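Local atomic coordinates of dipicolinate synthase subunit A (Bacillus halodurans, PDB entry 3D4O), a protein that probably acts, as subunit A of dipicolinate synthase, as a Rossmann-type oxidoreductase chain in making dipicolinic acid for the bacterial spore. Residues 2-7 and 26-31; 58-63 and 95-100; 21-26 and 281-286; 14-19 and 275-280. One frame throughout, in Å; residues are numbered along the deposited sequence.

Contact 1. Residues 2-7 and 26-31; sequences MLTGKH and TFDAKI
M2, modelled as selenomethionine, lies alongside F27 with both side chains pointing the same way, and its CG comes within 3.3 Å of F27 CD2 at a slant to the ring. L3 crosses F27 obliquely, its CD1 3.8 Å from F27 CB, while its own CB meets A29 CB at 3.6 Å. An alanine in place of F27 would remove the ring against which M2 rests and would probably loosen M2 and the neighbouring V286. The backbone pairing starts with L3 N donating to F27 O over 3.0 Å, in the carbonyl plane. It resumes at K30 N, whose 2.9 Å bond to K6 O is nearly straight (162°) and runs almost along the C=O axis. In between, a type II turn spans L3 to K6, with G5 at positive phi (85°), and one water bridges G5 N and D28 O. T4 OG1 sits 2.7 Å from D28 OD2. At the far end H7 and K30 form a parallel bridge: K30, fully extended, lays CD over one face of the imidazole, 4.2 Å from its centroid, and H7 ND1 makes a weak bond to K30 O. The second shell fixes the bend of 26-31. A Schellman motif, A29 N to L24 O and D28 N to S25 O, ends helix 15-26 and turns the chain into strand 30-34. Helix 274-289 runs alongside: V286 touches M2 and F27, L289 touches L3, and its O takes a bond from K6 NZ. H7 opens strand 7-11, which with helix 15-26 and strand 30-34 forms a beta-alpha-beta unit with adjacent parallel strands.

Contact 2. Residues 58-63 and 95-100; sequences TVDAIL and PNHCVV
This is a parallel strand pairing between 61-63 and 99-102, neighbours in the N-terminal Rossmann-like sheet and the two strands of a beta-alpha-beta unit that includes helix 88-92. A61 pairs with V99 and I62 with V100, which puts A61 and V99 on one face and I62 and V100 on the other. I62 N donates to V99 O over 2.8 Å at 163°, in the carbonyl plane. The next rung is looser: V99 N reaches D60 O at 3.2 Å from 39° above the carbonyl plane, so it misses the lone pairs. Ahead of the pairing, a type I turn from P95 to C98 carries the second strand in, closed by C98 N to P95 O, and P95 CD comes within 3.0 Å of V59 O. C98 SG, anti to its backbone N, rests against V59 CG1 and I62 CG1, 3.9 Å from each of these carbons. H97 holds CG in the crowded position between N and C (chi1 59°), and this brings its ring edge to D60, whose OD1 lies 3.0 Å from CE1. D60 OD2, by contrast, is bonded to H7 N of the adjoining strand. D60 thus works in two directions, one carboxylate oxygen engaged by a backbone N-H and the other close to the polar C-H edge of the imidazole; any positive charge on H97 would probably strengthen that second approach.

Contact 3. Residues 21-26 and 281-286; sequences IRKLST and LADVLV
K23 NZ is the polar atom on which this contact turns, and within the two segments it is gripped once, by D283 OD1 at 2.4 Å in a salt bridge. That separation is very short for a lysine-carboxylate pair, and it may in part reflect how these two side-chain ends were modelled. D283 OD1 offers its anti lone pair, the one away from OD2. K23 gets there by an extended chain with CG anti to the backbone N (chi1 -167°), crossing D283 at about a right angle. D283 starts out from its backbone facing away from helix 15-26, and only its carboxylate end swings back to meet the ammonium. The lysine's aliphatic part also packs: CB is 3.9 Å from A282 CB, and CG rests 3.8 Å from V286 CG2. The same methyl of V286 also takes L24 CD1 at 3.8 Å, as the two side chains slide past each other in opposite directions. One valine branch therefore serves two consecutive residues of the facing helix. T26 OG1 bonds K23 O over 2.7 Å, in plane and on a lone pair, near the end of helix 15-26. The short segments approach to 9.2 Å between axes and cross at -36°, running broadly the same way. Helix 274-289, the last of the chain, here lies beside helix 15-26 on the N-terminal sheet: L24 touches V8 and I10 of strand 7-11 and I31 of strand 30-34, and both L24 and L285 touch L63 of strand 61-63.

Contact 4. Residues 14-19 and 275-280; sequences DARQLE and KTAGRI
The helical segments 15-19 and 275-280 cross at -48°, their axes 7.2 Å apart, and R16 and G278 come within 4.0 Å of each other at CA. Any CB on G278 would point at the other helix and fall about 2.4 Å from R16 O, a clash. R16 lays its aliphatic chain across the neighbouring turn, CD 3.8 Å from A277 CB. Its guanidinium turns back to D14, which begins the helix as N-cap in a capping box with Q17: D14 OD1 accepts from R16 N and R16 NE, OD2 from R16 NH2, while D14 N donates to Q17 OE1. E19, bent at chi2, reaches along the facing helix, CB 3.5 Å from G278 C and OE2 3.6 Å from K275 CG. Its OE1 takes R279 NE at 3.2 Å, a salt bridge met from above the carboxylate plane, the two flat groups standing 81° apart. An alanine for E19 would remove this carboxylate and CG, and would probably leave R279 less firmly placed and the crossing less tightly filled. K275 CD covers the centre of one face of the R279 guanidinium, and next along, T276 OG1 bonds T152 N of the second subunit.

From the N terminus, contact 1 opens first, and before it closes, contacts 4 and 3 open in turn along helix 15-26, the latter sharing T26 with it. Contact 1 then closes a short loop around that helix, joining the lead-in of strand 7-11 to strand 30-34. Contact 2 follows in series and closes its own loop within the same sheet, the two contacts meeting at strand 7-11. Both 3 and 4 stay open until helix 274-289, where 4 closes before 3. These two therefore cross each other, cross contact 1, and enclose contact 2, tying the C-terminal helix to helix 15-26 beside the N-terminal sheet.

Contact 1. Residues 2-7 and 26-31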
loop_
_atom_site.group_PDB
_atom_site.type_symbol
_atom_site.label_atom_id
_atom_site.label_comp_id
_atom_site.label_asym_id
_atom_site.label_seq_id
_atom_site.Cartn_x
_atom_site.Cartn_y
_atom_site.Cartn_z
HETATM N N MSE C 2 -24.988 -23.869 -20.540
HETATM C CA MSE C 2 -23.782 -24.638 -20.251
HETATM C C MSE C 2 -23.847 -25.543 -19.063
HETATM O O MSE C 2 -23.517 -26.718 -19.139
HETATM C CB MSE C 2 -22.673 -23.673 -19.976
HETATM C CG MSE C 2 -22.284 -22.934 -21.197
HETATM SE SE MSE C 2 -20.740 -23.822 -21.963
HETATM C CE MSE C 2 -19.348 -23.366 -20.672
ATOM N N LEU C 3 -24.241 -24.949 -17.959
ATOM C CA LEU C 3 -24.264 -25.636 -16.663
ATOM C C LEU C 3 -25.656 -26.061 -16.267
ATOM O O LEU C 3 -25.950 -26.299 -15.110
ATOM C CB LEU C 3 -23.645 -24.737 -15.589
ATOM C CG LEU C 3 -22.193 -24.311 -15.834
ATOM C CD1 LEU C 3 -21.757 -23.302 -14.780
ATOM C CD2 LEU C 3 -21.265 -25.507 -15.865
ATOM N N THR C 4 -26.506 -26.157 -17.270
ATOM C CA THR C 4 -27.892 -26.595 -17.068
ATOM C C THR C 4 -27.901 -28.026 -16.586
ATOM O O THR C 4 -27.209 -28.886 -17.120
ATOM C CB THR C 4 -28.738 -26.514 -18.370
ATOM O OG1 THR C 4 -28.764 -25.160 -18.850
ATOM C CG2 THR C 4 -30.170 -26.998 -18.122
ATOM N N GLY C 5 -28.678 -28.243 -15.541
ATOM C CA GLY C 5 -28.884 -29.566 -14.951
ATOM C C GLY C 5 -27.824 -29.935 -13.945
ATOM O O GLY C 5 -27.864 -31.011 -13.336
ATOM N N LYS C 6 -26.856 -29.043 -13.792
ATOM C CA LYS C 6 -25.777 -29.256 -12.827
ATOM C C LYS C 6 -26.101 -28.555 -11.531
ATOM O O LYS C 6 -26.706 -27.502 -11.525
ATOM C CB LYS C 6 -24.416 -28.879 -13.407
ATOM C CG LYS C 6 -24.043 -29.886 -14.488
ATOM C CD LYS C 6 -22.552 -29.963 -14.805
ATOM C CE LYS C 6 -22.250 -31.306 -15.495
ATOM N NZ LYS C 6 -20.790 -31.632 -15.614
ATOM N N HIS C 7 -25.778 -29.219 -10.434
ATOM C CA HIS C 7 -26.036 -28.688 -9.106
ATOM C C HIS C 7 -24.756 -28.582 -8.334
ATOM O O HIS C 7 -24.077 -29.577 -8.100
ATOM C CB HIS C 7 -27.058 -29.553 -8.372
ATOM C CG HIS C 7 -27.225 -29.211 -6.921
ATOM N ND1 HIS C 7 -27.047 -27.936 -6.429
ATOM C CD2 HIS C 7 -27.635 -29.962 -5.872
ATOM C CE1 HIS C 7 -27.292 -27.931 -5.131
ATOM N NE2 HIS C 7 -27.655 -29.147 -4.769
ATOM N N THR C 26 -25.505 -17.251 -14.390
ATOM C CA THR C 26 -25.839 -16.863 -15.762
ATOM C C THR C 26 -25.776 -18.048 -16.689
ATOM O O THR C 26 -26.435 -18.061 -17.715
ATOM C CB THR C 26 -24.936 -15.749 -16.324
ATOM O OG1 THR C 26 -23.592 -16.218 -16.343
ATOM C CG2 THR C 26 -25.019 -14.463 -15.476
ATOM N N PHE C 27 -25.004 -19.051 -16.300
ATOM C CA PHE C 27 -24.838 -20.271 -17.120
ATOM C C PHE C 27 -25.844 -21.344 -16.759
ATOM O O PHE C 27 -25.707 -22.505 -17.136
ATOM C CB PHE C 27 -23.414 -20.805 -17.055
ATOM C CG PHE C 27 -22.455 -20.053 -17.924
ATOM C CD1 PHE C 27 -22.240 -18.706 -17.744
ATOM C CD2 PHE C 27 -21.725 -20.700 -18.880
ATOM C CE1 PHE C 27 -21.339 -18.020 -18.536
ATOM C CE2 PHE C 27 -20.829 -20.015 -19.669
ATOM C CZ PHE C 27 -20.638 -18.680 -19.492
ATOM N N ASP C 28 -26.843 -20.920 -16.004
ATOM C CA ASP C 28 -27.997 -21.749 -15.643
ATOM C C ASP C 28 -27.714 -22.926 -14.712
ATOM O O ASP C 28 -28.347 -23.988 -14.826
ATOM C CB ASP C 28 -28.663 -22.301 -16.903
ATOM C CG ASP C 28 -30.074 -22.786 -16.634
ATOM O OD1 ASP C 28 -30.760 -22.134 -15.808
ATOM O OD2 ASP C 28 -30.494 -23.806 -17.236
ATOM N N ALA C 29 -26.752 -22.750 -13.812
ATOM C CA ALA C 29 -26.443 -23.786 -12.812
ATOM C C ALA C 29 -27.362 -23.674 -11.603
ATOM O O ALA C 29 -27.853 -22.592 -11.257
ATOM C CB ALA C 29 -24.980 -23.704 -12.363
ATOM N N LYS C 30 -27.620 -24.811 -10.977
ATOM C CA LYS C 30 -28.377 -24.812 -9.715
ATOM C C LYS C 30 -27.347 -24.645 -8.612
ATOM O O LYS C 30 -26.381 -25.397 -8.552
ATOM C CB LYS C 30 -29.184 -26.090 -9.510
ATOM C CG LYS C 30 -29.937 -26.120 -8.178
ATOM C CD LYS C 30 -30.733 -27.429 -8.002
ATOM C CE LYS C 30 -31.366 -27.530 -6.608
ATOM N NZ LYS C 30 -32.033 -28.823 -6.388
ATOM N N ILE C 31 -27.574 -23.651 -7.758
ATOM C CA ILE C 31 -26.622 -23.270 -6.692
ATOM C C ILE C 31 -27.161 -23.172 -5.274
ATOM O O ILE C 31 -27.937 -22.282 -4.945
ATOM C CB ILE C 31 -25.996 -21.880 -6.982
ATOM C CG1 ILE C 31 -25.379 -21.835 -8.386
ATOM C CG2 ILE C 31 -24.951 -21.544 -5.896
ATOM C CD1 ILE C 31 -25.112 -20.412 -8.925
HETATM O O HOH W 1 -29.612 -26.555 -13.660
#

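Contact 2. Residues 58-63 and 95-100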
loop_
_atom_site.group_PDB
_atom_site.type_symbol
_atom_site.label_atom_id
_atom_site.label_comp_id
_atom_site.label_asym_id
_atom_site.label_seq_id
_atom_site.Cartn_x
_atom_site.Cartn_y
_atom_site.Cartn_z
ATOM N N THR C 58 -27.511 -34.931 -4.542
ATOM C CA THR C 58 -27.860 -34.354 -5.870
ATOM C C THR C 58 -26.829 -33.339 -6.367
ATOM O O THR C 58 -26.948 -32.752 -7.445
ATOM C CB THR C 58 -29.266 -33.709 -5.870
ATOM O OG1 THR C 58 -29.321 -32.641 -4.916
ATOM C CG2 THR C 58 -30.327 -34.749 -5.529
ATOM N N VAL C 59 -25.789 -33.192 -5.568
ATOM C CA VAL C 59 -24.701 -32.237 -5.794
ATOM C C VAL C 59 -23.599 -32.765 -6.694
ATOM O O VAL C 59 -22.949 -33.763 -6.381
ATOM C CB VAL C 59 -24.094 -31.850 -4.442
ATOM C CG1 VAL C 59 -22.849 -31.051 -4.627
ATOM C CG2 VAL C 59 -25.165 -31.127 -3.586
ATOM N N ASP C 60 -23.386 -32.088 -7.812
ATOM C CA ASP C 60 -22.365 -32.518 -8.780
ATOM C C ASP C 60 -21.008 -31.952 -8.395
ATOM O O ASP C 60 -19.957 -32.401 -8.877
ATOM C CB ASP C 60 -22.678 -32.051 -10.211
ATOM C CG ASP C 60 -24.059 -32.486 -10.704
ATOM O OD1 ASP C 60 -24.172 -33.537 -11.358
ATOM O OD2 ASP C 60 -25.033 -31.759 -10.458
ATOM N N ALA C 61 -21.030 -30.940 -7.540
ATOM C CA ALA C 61 -19.783 -30.286 -7.157
ATOM C C ALA C 61 -19.856 -29.380 -5.951
ATOM O O ALA C 61 -20.818 -28.650 -5.728
ATOM C CB ALA C 61 -19.213 -29.516 -8.337
ATOM N N ILE C 62 -18.766 -29.446 -5.199
ATOM C CA ILE C 62 -18.585 -28.655 -3.999
ATOM C C ILE C 62 -17.459 -27.668 -4.195
ATOM O O ILE C 62 -16.336 -28.049 -4.456
ATOM C CB ILE C 62 -18.288 -29.559 -2.803
ATOM C CG1 ILE C 62 -19.440 -30.561 -2.635
ATOM C CG2 ILE C 62 -18.027 -28.718 -1.539
ATOM C CD1 ILE C 62 -19.323 -31.438 -1.410
ATOM N N LEU C 63 -17.792 -26.390 -4.069
ATOM C CA LEU C 63 -16.833 -25.304 -4.238
ATOM C C LEU C 63 -16.506 -24.675 -2.918
ATOM O O LEU C 63 -17.337 -24.026 -2.270
ATOM C CB LEU C 63 -17.344 -24.230 -5.222
ATOM C CG LEU C 63 -17.246 -24.427 -6.748
ATOM C CD1 LEU C 63 -17.593 -25.825 -7.208
ATOM C CD2 LEU C 63 -18.118 -23.398 -7.488
ATOM N N PRO C 95 -22.965 -37.784 -4.869
ATOM C CA PRO C 95 -22.864 -38.818 -5.880
ATOM C C PRO C 95 -21.419 -39.118 -6.168
ATOM O O PRO C 95 -20.529 -38.308 -5.890
ATOM C CB PRO C 95 -23.534 -38.198 -7.110
ATOM C CG PRO C 95 -24.270 -37.007 -6.624
ATOM C CD PRO C 95 -23.569 -36.554 -5.399
ATOM N N ASN C 96 -21.202 -40.301 -6.714
ATOM C CA ASN C 96 -19.853 -40.794 -7.013
ATOM C C ASN C 96 -19.028 -39.801 -7.804
ATOM O O ASN C 96 -17.838 -39.628 -7.562
ATOM C CB ASN C 96 -19.931 -42.129 -7.781
ATOM N N HIS C 97 -19.689 -39.155 -8.748
ATOM C CA HIS C 97 -19.029 -38.216 -9.687
ATOM C C HIS C 97 -18.777 -36.836 -9.111
ATOM O O HIS C 97 -18.099 -36.028 -9.725
ATOM C CB HIS C 97 -19.826 -38.067 -10.989
ATOM C CG HIS C 97 -21.211 -37.568 -10.778
ATOM N ND1 HIS C 97 -21.514 -36.227 -10.692
ATOM C CD2 HIS C 97 -22.371 -38.233 -10.594
ATOM C CE1 HIS C 97 -22.811 -36.091 -10.478
ATOM N NE2 HIS C 97 -23.352 -37.293 -10.409
ATOM N N CYS C 98 -19.291 -36.583 -7.920
ATOM C CA CYS C 98 -19.120 -35.255 -7.292
ATOM C C CYS C 98 -17.661 -34.908 -7.116
ATOM O O CYS C 98 -16.864 -35.713 -6.669
ATOM C CB CYS C 98 -19.842 -35.165 -5.935
ATOM S SG CYS C 98 -19.800 -33.474 -5.155
ATOM N N VAL C 99 -17.335 -33.681 -7.485
ATOM C CA VAL C 99 -15.974 -33.150 -7.391
ATOM C C VAL C 99 -15.931 -31.932 -6.472
ATOM O O VAL C 99 -16.813 -31.068 -6.480
ATOM C CB VAL C 99 -15.411 -32.767 -8.796
ATOM C CG1 VAL C 99 -14.029 -32.159 -8.701
ATOM C CG2 VAL C 99 -15.412 -33.981 -9.702
ATOM N N VAL C 100 -14.876 -31.909 -5.676
ATOM C CA VAL C 100 -14.644 -30.834 -4.750
ATOM C C VAL C 100 -13.572 -29.968 -5.328
ATOM O O VAL C 100 -12.544 -30.464 -5.776
ATOM C CB VAL C 100 -14.155 -31.360 -3.406
ATOM C CG1 VAL C 100 -13.982 -30.200 -2.450
ATOM C CG2 VAL C 100 -15.129 -32.383 -2.871
#

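Contact 3. Residues 21-26 and 281-286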
loop_
_atom_site.group_PDB
_atom_site.type_symbol
_atom_site.label_atom_id
_atom_site.label_comp_id
_atom_site.label_asym_id
_atom_site.label_seq_id
_atom_site.Cartn_x
_atom_site.Cartn_y
_atom_site.Cartn_z
ATOM N N ILE C 21 -20.220 -16.864 -8.122
ATOM C CA ILE C 21 -21.671 -17.073 -7.932
ATOM C C ILE C 21 -22.429 -16.491 -9.133
ATOM O O ILE C 21 -23.353 -17.106 -9.679
ATOM C CB ILE C 21 -22.215 -16.421 -6.642
ATOM C CG1 ILE C 21 -21.630 -17.088 -5.393
ATOM C CG2 ILE C 21 -23.746 -16.563 -6.564
ATOM C CD1 ILE C 21 -21.906 -16.300 -4.108
ATOM N N ARG C 22 -21.973 -15.328 -9.559
ATOM C CA ARG C 22 -22.635 -14.602 -10.649
ATOM C C ARG C 22 -22.553 -15.325 -11.982
ATOM O O ARG C 22 -23.545 -15.471 -12.689
ATOM C CB ARG C 22 -22.063 -13.184 -10.808
ATOM N N LYS C 23 -21.359 -15.784 -12.312
ATOM C CA LYS C 23 -21.138 -16.420 -13.594
ATOM C C LYS C 23 -21.874 -17.737 -13.675
ATOM O O LYS C 23 -22.540 -18.022 -14.667
ATOM C CB LYS C 23 -19.646 -16.609 -13.892
ATOM C CG LYS C 23 -19.447 -16.984 -15.365
ATOM C CD LYS C 23 -18.050 -16.699 -15.888
ATOM C CE LYS C 23 -18.049 -16.801 -17.431
ATOM N NZ LYS C 23 -16.694 -16.729 -18.082
ATOM N N LEU C 24 -21.757 -18.532 -12.624
ATOM C CA LEU C 24 -22.430 -19.837 -12.593
ATOM C C LEU C 24 -23.938 -19.661 -12.760
ATOM O O LEU C 24 -24.617 -20.445 -13.415
ATOM C CB LEU C 24 -22.096 -20.631 -11.316
ATOM C CG LEU C 24 -20.849 -21.540 -11.373
ATOM C CD1 LEU C 24 -19.715 -20.978 -12.236
ATOM C CD2 LEU C 24 -20.364 -21.856 -9.947
ATOM N N SER C 25 -24.449 -18.597 -12.172
ATOM C CA SER C 25 -25.885 -18.279 -12.260
ATOM C C SER C 25 -26.297 -18.067 -13.714
ATOM O O SER C 25 -27.285 -18.636 -14.214
ATOM C CB SER C 25 -26.218 -16.991 -11.492
ATOM O OG SER C 25 -27.624 -16.804 -11.441
ATOM N N THR C 26 -25.505 -17.251 -14.390
ATOM C CA THR C 26 -25.839 -16.863 -15.762
ATOM C C THR C 26 -25.776 -18.048 -16.689
ATOM O O THR C 26 -26.435 -18.061 -17.715
ATOM C CB THR C 26 -24.936 -15.749 -16.324
ATOM O OG1 THR C 26 -23.592 -16.218 -16.343
ATOM C CG2 THR C 26 -25.019 -14.463 -15.476
ATOM N N LEU C 281 -11.237 -17.249 -11.578
ATOM C CA LEU C 281 -11.683 -18.544 -11.044
ATOM C C LEU C 281 -12.968 -18.988 -11.686
ATOM O O LEU C 281 -13.152 -20.181 -12.011
ATOM C CB LEU C 281 -11.895 -18.468 -9.540
ATOM C CG LEU C 281 -10.611 -18.143 -8.775
ATOM C CD1 LEU C 281 -10.942 -17.966 -7.296
ATOM C CD2 LEU C 281 -9.562 -19.263 -9.029
ATOM N N ALA C 282 -13.846 -18.010 -11.877
ATOM C CA ALA C 282 -15.177 -18.264 -12.447
ATOM C C ALA C 282 -15.024 -18.849 -13.825
ATOM O O ALA C 282 -15.655 -19.832 -14.176
ATOM C CB ALA C 282 -16.044 -16.977 -12.492
ATOM N N ASP C 283 -14.158 -18.221 -14.590
ATOM C CA ASP C 283 -13.897 -18.650 -15.969
ATOM C C ASP C 283 -13.418 -20.098 -16.036
ATOM O O ASP C 283 -13.853 -20.867 -16.889
ATOM C CB ASP C 283 -12.831 -17.784 -16.625
ATOM C CG ASP C 283 -13.344 -16.414 -17.027
ATOM O OD1 ASP C 283 -14.569 -16.245 -17.181
ATOM O OD2 ASP C 283 -12.497 -15.516 -17.216
ATOM N N VAL C 284 -12.502 -20.452 -15.151
ATOM C CA VAL C 284 -11.927 -21.801 -15.186
ATOM C C VAL C 284 -12.958 -22.808 -14.689
ATOM O O VAL C 284 -13.094 -23.937 -15.229
ATOM C CB VAL C 284 -10.565 -21.908 -14.428
ATOM C CG1 VAL C 284 -10.723 -21.711 -12.935
ATOM C CG2 VAL C 284 -9.952 -23.275 -14.705
ATOM N N LEU C 285 -13.757 -22.353 -13.728
ATOM C CA LEU C 285 -14.738 -23.228 -13.080
ATOM C C LEU C 285 -15.851 -23.595 -14.066
ATOM O O LEU C 285 -16.334 -24.748 -14.109
ATOM C CB LEU C 285 -15.299 -22.617 -11.778
ATOM C CG LEU C 285 -14.368 -22.686 -10.553
ATOM C CD1 LEU C 285 -14.834 -21.818 -9.373
ATOM C CD2 LEU C 285 -14.276 -24.146 -10.147
ATOM N N VAL C 286 -16.253 -22.603 -14.852
ATOM C CA VAL C 286 -17.310 -22.814 -15.844
ATOM C C VAL C 286 -16.852 -23.904 -16.806
ATOM O O VAL C 286 -17.592 -24.828 -17.136
ATOM C CB VAL C 286 -17.641 -21.525 -16.639
ATOM C CG1 VAL C 286 -18.246 -21.887 -17.961
ATOM C CG2 VAL C 286 -18.574 -20.612 -15.847
#

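Contact 4. Residues 14-19 and 275-280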
loop_
_atom_site.group_PDB
_atom_site.type_symbol
_atom_site.label_atom_id
_atom_site.label_comp_id
_atom_site.label_asym_id
_atom_site.label_seq_id
_atom_site.Cartn_x
_atom_site.Cartn_y
_atom_site.Cartn_z
ATOM N N ASP C 14 -14.825 -15.409 0.052
ATOM C CA ASP C 14 -14.734 -13.974 0.167
ATOM C C ASP C 14 -15.339 -13.293 -1.037
ATOM O O ASP C 14 -16.225 -13.855 -1.690
ATOM C CB ASP C 14 -13.311 -13.505 0.485
ATOM C CG ASP C 14 -12.307 -13.799 -0.611
ATOM O OD1 ASP C 14 -12.677 -13.866 -1.789
ATOM O OD2 ASP C 14 -11.115 -13.885 -0.293
ATOM N N ALA C 15 -14.884 -12.087 -1.312
ATOM C CA ALA C 15 -15.511 -11.297 -2.395
ATOM C C ALA C 15 -15.281 -11.924 -3.747
ATOM O O ALA C 15 -16.080 -11.753 -4.662
ATOM C CB ALA C 15 -15.087 -9.807 -2.369
ATOM N N ARG C 16 -14.206 -12.679 -3.852
ATOM C CA ARG C 16 -13.927 -13.425 -5.070
ATOM C C ARG C 16 -15.093 -14.298 -5.450
ATOM O O ARG C 16 -15.431 -14.437 -6.621
ATOM C CB ARG C 16 -12.744 -14.405 -4.899
ATOM C CG ARG C 16 -11.479 -13.706 -4.957
ATOM C CD ARG C 16 -10.350 -14.619 -4.667
ATOM N NE ARG C 16 -10.203 -14.820 -3.241
ATOM C CZ ARG C 16 -9.055 -15.161 -2.678
ATOM N NH1 ARG C 16 -8.019 -15.349 -3.423
ATOM N NH2 ARG C 16 -8.950 -15.337 -1.385
ATOM N N GLN C 17 -15.667 -14.912 -4.447
ATOM C CA GLN C 17 -16.757 -15.877 -4.673
ATOM C C GLN C 17 -17.980 -15.255 -5.328
ATOM O O GLN C 17 -18.737 -15.938 -6.026
ATOM C CB GLN C 17 -17.144 -16.635 -3.415
ATOM C CG GLN C 17 -16.383 -17.923 -3.264
ATOM C CD GLN C 17 -14.913 -17.745 -3.040
ATOM O OE1 GLN C 17 -14.471 -16.803 -2.370
ATOM N NE2 GLN C 17 -14.134 -18.672 -3.583
ATOM N N LEU C 18 -18.127 -13.950 -5.130
ATOM C CA LEU C 18 -19.267 -13.221 -5.685
ATOM C C LEU C 18 -19.219 -13.286 -7.221
ATOM O O LEU C 18 -20.259 -13.332 -7.876
ATOM C CB LEU C 18 -19.316 -11.752 -5.217
ATOM C CG LEU C 18 -19.528 -11.506 -3.717
ATOM C CD1 LEU C 18 -19.426 -10.019 -3.404
ATOM C CD2 LEU C 18 -20.847 -12.063 -3.260
ATOM N N GLU C 19 -18.004 -13.328 -7.768
ATOM C CA GLU C 19 -17.819 -13.371 -9.236
ATOM C C GLU C 19 -18.164 -14.757 -9.748
ATOM O O GLU C 19 -18.710 -14.948 -10.830
ATOM C CB GLU C 19 -16.370 -13.045 -9.629
ATOM C CG GLU C 19 -15.924 -11.665 -9.286
ATOM C CD GLU C 19 -16.827 -10.599 -9.837
ATOM O OE1 GLU C 19 -17.344 -10.745 -10.980
ATOM O OE2 GLU C 19 -16.989 -9.596 -9.116
ATOM N N LYS C 275 -12.544 -8.825 -7.742
ATOM C CA LYS C 275 -13.267 -8.912 -9.008
ATOM C C LYS C 275 -12.365 -9.614 -10.022
ATOM O O LYS C 275 -12.765 -10.598 -10.655
ATOM C CB LYS C 275 -13.711 -7.546 -9.521
ATOM C CG LYS C 275 -14.457 -7.622 -10.849
ATOM C CD LYS C 275 -15.103 -6.322 -11.289
ATOM C CE LYS C 275 -16.499 -6.167 -10.650
ATOM N NZ LYS C 275 -17.297 -5.004 -11.222
ATOM N N THR C 276 -11.125 -9.105 -10.132
ATOM C CA THR C 276 -10.148 -9.667 -11.073
ATOM C C THR C 276 -9.918 -11.145 -10.716
ATOM O O THR C 276 -10.030 -12.009 -11.550
ATOM C CB THR C 276 -8.768 -8.917 -11.060
ATOM O OG1 THR C 276 -8.954 -7.515 -11.329
ATOM C CG2 THR C 276 -7.850 -9.476 -12.136
ATOM N N ALA C 277 -9.632 -11.405 -9.449
ATOM C CA ALA C 277 -9.285 -12.758 -9.011
ATOM C C ALA C 277 -10.466 -13.710 -9.138
ATOM O O ALA C 277 -10.329 -14.862 -9.535
ATOM C CB ALA C 277 -8.759 -12.730 -7.583
ATOM N N GLY C 278 -11.643 -13.218 -8.797
ATOM C CA GLY C 278 -12.822 -14.051 -8.857
ATOM C C GLY C 278 -13.223 -14.450 -10.269
ATOM O O GLY C 278 -13.720 -15.546 -10.502
ATOM N N ARG C 279 -13.046 -13.525 -11.199
ATOM C CA ARG C 279 -13.446 -13.749 -12.603
ATOM C C ARG C 279 -12.529 -14.774 -13.212
ATOM O O ARG C 279 -12.943 -15.596 -14.023
ATOM C CB ARG C 279 -13.453 -12.448 -13.423
ATOM C CG ARG C 279 -14.668 -11.617 -13.107
ATOM C CD ARG C 279 -14.775 -10.344 -13.933
ATOM N NE ARG C 279 -16.060 -9.696 -13.704
ATOM C CZ ARG C 279 -16.410 -8.519 -14.214
ATOM N NH1 ARG C 279 -15.562 -7.853 -14.980
ATOM N NH2 ARG C 279 -17.603 -8.003 -13.945
ATOM N N ILE C 280 -11.292 -14.760 -12.766
ATOM C CA ILE C 280 -10.349 -15.749 -13.257
ATOM C C ILE C 280 -10.808 -17.136 -12.831
ATOM O O ILE C 280 -10.844 -18.050 -13.631
ATOM C CB ILE C 280 -8.946 -15.473 -12.804
ATOM C CG1 ILE C 280 -8.377 -14.320 -13.658
ATOM C CG2 ILE C 280 -8.090 -16.735 -12.956
ATOM C CD1 ILE C 280 -7.044 -13.837 -13.152
#